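Local coordinates for adenosine 5'-monophosphoramidase HNT1 (Candida albicans, PDB 6IQ1), which probably hydrolyses adenosine 5'-monophosphoramidates to AMP, acting as a homodimeric histidine triad nucleotide-binding enzyme of the HINT family, at residues Lys112-Glu115 with Ala116-Leu119; Gly50-Leu53 with His54-Pro57. One frame throughout, in Å; residues are numbered along the deposited sequence.

Overall arrangement
Counted from the N terminus, interaction 2 comes first: residues 50-57 follow strand 42-46 and the zinc ligand His49, close a short 3-10 turn on themselves and hand the chain to helix 58-74. After strand 87-94 the chain passes through the histidine triad, which runs into strand 107-112; that strand leads to the opposite side of the chain's centre, where interaction 1 closes the loop 112-119 before strand 120-122. The two are in series and neither encloses nor crosses the other; interactions 1 and 2 have centres 29 Å apart and nearest atoms about 15 Å apart. Interaction 2 links the sheet to helix 58-74, interaction 1 links successive strands, and both reach the second subunit.

Interaction 1: Lys112-Glu115 with Ala116-Leu119; sequences KKDE and ATGL
Two side-chain torsions place the polar groups that brace the loop of Lys112-Glu115 and Ala116-Leu119, which joins strand 107-112 to strand 120-122. Lys112 bends at chi2 (76°) and is otherwise extended, which carries NZ across to the returning chain, while Asp114 holds CG between its backbone N and carbonyl carbon (chi1 55°), turning the carboxylate over the residues that follow. Lys112 NZ bonds to Thr117 O at 2.9 Å, nearly in line with that carbonyl, and to Leu119 O at 2.6 Å from above the carbonyl plane. One ammonium group thus bridges two backbone oxygens on either side of Gly118, whose backbone also bonds to Ile37. At the outer end of the loop, Asp114 OD1 accepts Thr117 N at 2.9 Å in a fairly straight bond (157°), and a weak, more bent bond comes from Ala116 N at 2.8 Å to the same OD1, the contact of an Asx turn. The Asp114 and Thr117 side chains meet at roughly a right angle, with Thr117 OG1 3.1 Å from Asp114 OD1, a weak contact. A water accepts Lys113 N at 2.9 Å and also reaches Thr117 OG1. Ile97 of the second subunit packs on Lys112. Lys112 is a buried residue, and the two carbonyl oxygens probably offset some of the cost of burying its positive charge, whereas the Asp114 carboxylate gathers backbone N-H groups to hold the turn.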
loop_
_atom_site.group_PDB
_atom_site.type_symbol
_atom_site.label_atom_id
_atom_site.label_comp_id
_atom_site.label_asym_id
_atom_site.label_seq_id
_atom_site.Cartn_x
_atom_site.Cartn_y
_atom_site.Cartn_z
ATOM N N LYS D 112 -9.397 0.633 10.481
ATOM C CA LYS D 112 -9.773 -0.709 10.945
ATOM C C LYS D 112 -10.258 -0.608 12.388
ATOM O O LYS D 112 -9.467 -0.730 13.323
ATOM C CB LYS D 112 -8.599 -1.705 10.821
ATOM C CG LYS D 112 -8.958 -3.144 11.182
ATOM C CD LYS D 112 -9.745 -3.796 10.067
ATOM C CE LYS D 112 -10.130 -5.224 10.399
ATOM N NZ LYS D 112 -11.038 -5.804 9.367
ATOM N N LYS D 113 -11.564 -0.403 12.565
ATOM C CA LYS D 113 -12.134 -0.172 13.890
ATOM C C LYS D 113 -12.644 -1.445 14.558
ATOM O O LYS D 113 -12.754 -1.490 15.791
ATOM C CB LYS D 113 -13.271 0.853 13.797
ATOM C CG LYS D 113 -12.799 2.279 13.516
ATOM C CD LYS D 113 -13.976 3.237 13.351
ATOM C CE LYS D 113 -13.908 4.391 14.348
ATOM N NZ LYS D 113 -14.771 5.526 13.912
ATOM N N ASP D 114 -12.947 -2.471 13.777
ATOM C CA ASP D 114 -13.452 -3.738 14.286
ATOM C C ASP D 114 -13.212 -4.785 13.209
ATOM O O ASP D 114 -12.563 -4.513 12.196
ATOM C CB ASP D 114 -14.933 -3.627 14.658
ATOM C CG ASP D 114 -15.778 -3.121 13.509
ATOM O OD1 ASP D 114 -15.995 -3.893 12.544
ATOM O OD2 ASP D 114 -16.196 -1.936 13.558
ATOM N N GLU D 115 -13.764 -5.974 13.403
ATOM C CA GLU D 115 -13.553 -7.069 12.467
ATOM C C GLU D 115 -14.549 -7.097 11.320
ATOM O O GLU D 115 -14.234 -7.667 10.267
ATOM C CB GLU D 115 -13.615 -8.405 13.205
ATOM C CG GLU D 115 -12.743 -8.445 14.446
ATOM C CD GLU D 115 -11.571 -9.395 14.296
ATOM O OE1 GLU D 115 -10.546 -9.191 14.996
ATOM O OE2 GLU D 115 -11.683 -10.338 13.478
ATOM N N ALA D 116 -15.746 -6.527 11.495
ATOM C CA ALA D 116 -16.763 -6.624 10.453
ATOM C C ALA D 116 -16.539 -5.611 9.338
ATOM O O ALA D 116 -16.888 -5.878 8.183
ATOM C CB ALA D 116 -18.157 -6.434 11.052
ATOM N N THR D 117 -15.981 -4.455 9.657
ATOM C CA THR D 117 -15.722 -3.422 8.674
ATOM C C THR D 117 -14.231 -3.384 8.336
ATOM O O THR D 117 -13.421 -4.164 8.857
ATOM C CB THR D 117 -16.200 -2.069 9.198
ATOM O OG1 THR D 117 -15.473 -1.744 10.393
ATOM C CG2 THR D 117 -17.699 -2.120 9.512
ATOM N N GLY D 118 -13.872 -2.449 7.463
ATOM C CA GLY D 118 -12.490 -2.292 7.080
ATOM C C GLY D 118 -12.042 -3.446 6.202
ATOM O O GLY D 118 -12.823 -4.303 5.781
ATOM N N LEU D 119 -10.744 -3.459 5.938
ATOM C CA LEU D 119 -10.176 -4.502 5.098
ATOM C C LEU D 119 -10.196 -5.840 5.830
ATOM O O LEU D 119 -9.871 -5.915 7.022
ATOM C CB LEU D 119 -8.751 -4.137 4.682
ATOM C CG LEU D 119 -8.069 -5.148 3.764
ATOM C CD1 LEU D 119 -8.873 -5.332 2.491
ATOM C CD2 LEU D 119 -6.653 -4.716 3.430
HETATM O O HOH W 1 -13.476 -0.323 10.350
#

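Interaction 2: Gly50-Leu53 with His54-Pro57; sequences GAKL and HNIP
A single 3-10 turn, with half of a capping box at its start, joins Gly50-Leu53 to His54-Pro57: Asn55 bonds back to Lys52 through both its side chain and its backbone. Asn55 CG stands beside its own backbone N (chi1 -52°), which brings OD1 to within 2.8 Å of Lys52 N. The N-H points at it at 148°, in the amide carbonyl plane and on a lone pair. The reverse bond runs from Asn55 N to Lys52 O, also 2.8 Å, and a longer one of the same three-residue span follows from Ile56 N to Leu53 O at 3.3 Å. The Lys52 chain runs beside the His54 imidazole, in the same direction. Lys52 CB stands over one face of the imidazole in a CH-pi contact, 4.0 Å from the His54 ring centroid and 30° off its normal, and Lys52 CD comes within 3.5 Å of His54 CE1. His54 ND1 hydrogen-bonds Tyr88 OH, and His54 NE2 hydrogen-bonds Asn81 OD1, both of the second subunit. On the Gly50 side, Gly50 CA touches Asn55 CB at 3.8 Å, while Ile56 CD1 reaches Gly50 N at 3.5 Å. Ala51 O is hydrogen-bonded by Gln100, which by similarity binds AMP, and Leu53 N bonds to Asn94 OD1. Within the chain, Leu53 and Ile56 both pack on Leu61 of helix 58-74, for which Pro57 is the N-cap residue, and Leu53 also rests on Gln92 of strand 87-94.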
loop_
_atom_site.group_PDB
_atom_site.type_symbol
_atom_site.label_atom_id
_atom_site.label_comp_id
_atom_site.label_asym_id
_atom_site.label_seq_id
_atom_site.Cartn_x
_atom_site.Cartn_y
_atom_site.Cartn_z
ATOM N N GLY D 50 -1.877 6.201 -14.864
ATOM C CA GLY D 50 -1.328 4.884 -15.142
ATOM C C GLY D 50 -2.227 3.814 -14.559
ATOM O O GLY D 50 -2.862 4.003 -13.522
ATOM N N ALA D 51 -2.289 2.680 -15.242
ATOM C CA ALA D 51 -3.206 1.658 -14.758
ATOM C C ALA D 51 -2.634 0.928 -13.549
ATOM O O ALA D 51 -3.346 0.709 -12.565
ATOM C CB ALA D 51 -3.553 0.678 -15.881
ATOM N N LYS D 52 -1.358 0.565 -13.592
ATOM C CA LYS D 52 -0.715 -0.177 -12.520
ATOM C C LYS D 52 0.412 0.643 -11.885
ATOM O O LYS D 52 0.864 1.654 -12.433
ATOM C CB LYS D 52 -0.189 -1.517 -13.041
ATOM C CG LYS D 52 -1.295 -2.475 -13.365
ATOM C CD LYS D 52 -0.786 -3.767 -13.995
ATOM C CE LYS D 52 -1.917 -4.783 -14.080
ATOM N NZ LYS D 52 -1.430 -6.149 -14.415
ATOM N N LEU D 53 0.857 0.190 -10.699
ATOM C CA LEU D 53 1.917 0.885 -9.976
ATOM C C LEU D 53 3.142 1.131 -10.856
ATOM O O LEU D 53 3.744 2.207 -10.810
ATOM C CB LEU D 53 2.312 0.095 -8.729
ATOM C CG LEU D 53 3.179 0.900 -7.760
ATOM C CD1 LEU D 53 2.286 1.788 -6.912
ATOM C CD2 LEU D 53 4.048 0.018 -6.891
ATOM N N HIS D 54 3.515 0.162 -11.686
ATOM C CA HIS D 54 4.712 0.348 -12.499
ATOM C C HIS D 54 4.506 1.299 -13.692
ATOM O O HIS D 54 5.477 1.586 -14.404
ATOM C CB HIS D 54 5.218 -1.010 -12.984
ATOM C CG HIS D 54 4.234 -1.766 -13.818
ATOM N ND1 HIS D 54 3.439 -2.768 -13.303
ATOM C CD2 HIS D 54 3.925 -1.678 -15.131
ATOM C CE1 HIS D 54 2.674 -3.254 -14.263
ATOM N NE2 HIS D 54 2.954 -2.614 -15.384
ATOM N N ASN D 55 3.286 1.789 -13.924
ATOM C CA ASN D 55 3.027 2.770 -14.968
ATOM C C ASN D 55 3.098 4.205 -14.461
ATOM O O ASN D 55 2.721 5.117 -15.197
ATOM C CB ASN D 55 1.652 2.530 -15.609
ATOM C CG ASN D 55 1.464 1.090 -16.075
ATOM O OD1 ASN D 55 0.591 0.384 -15.581
ATOM N ND2 ASN D 55 2.288 0.651 -17.024
ATOM N N ILE D 56 3.555 4.432 -13.239
ATOM C CA ILE D 56 3.510 5.749 -12.603
ATOM C C ILE D 56 4.933 6.273 -12.475
ATOM O O ILE D 56 5.809 5.548 -11.989
ATOM C CB ILE D 56 2.822 5.691 -11.224
ATOM C CG1 ILE D 56 1.388 5.175 -11.364
ATOM C CG2 ILE D 56 2.774 7.053 -10.581
ATOM C CD1 ILE D 56 0.526 6.028 -12.272
ATOM N N PRO D 57 5.206 7.508 -12.887
ATOM C CA PRO D 57 6.570 8.041 -12.755
ATOM C C PRO D 57 7.015 8.100 -11.299
ATOM O O PRO D 57 6.206 8.275 -10.384
ATOM C CB PRO D 57 6.468 9.447 -13.363
ATOM C CG PRO D 57 5.195 9.436 -14.176
ATOM C CD PRO D 57 4.276 8.477 -13.486
#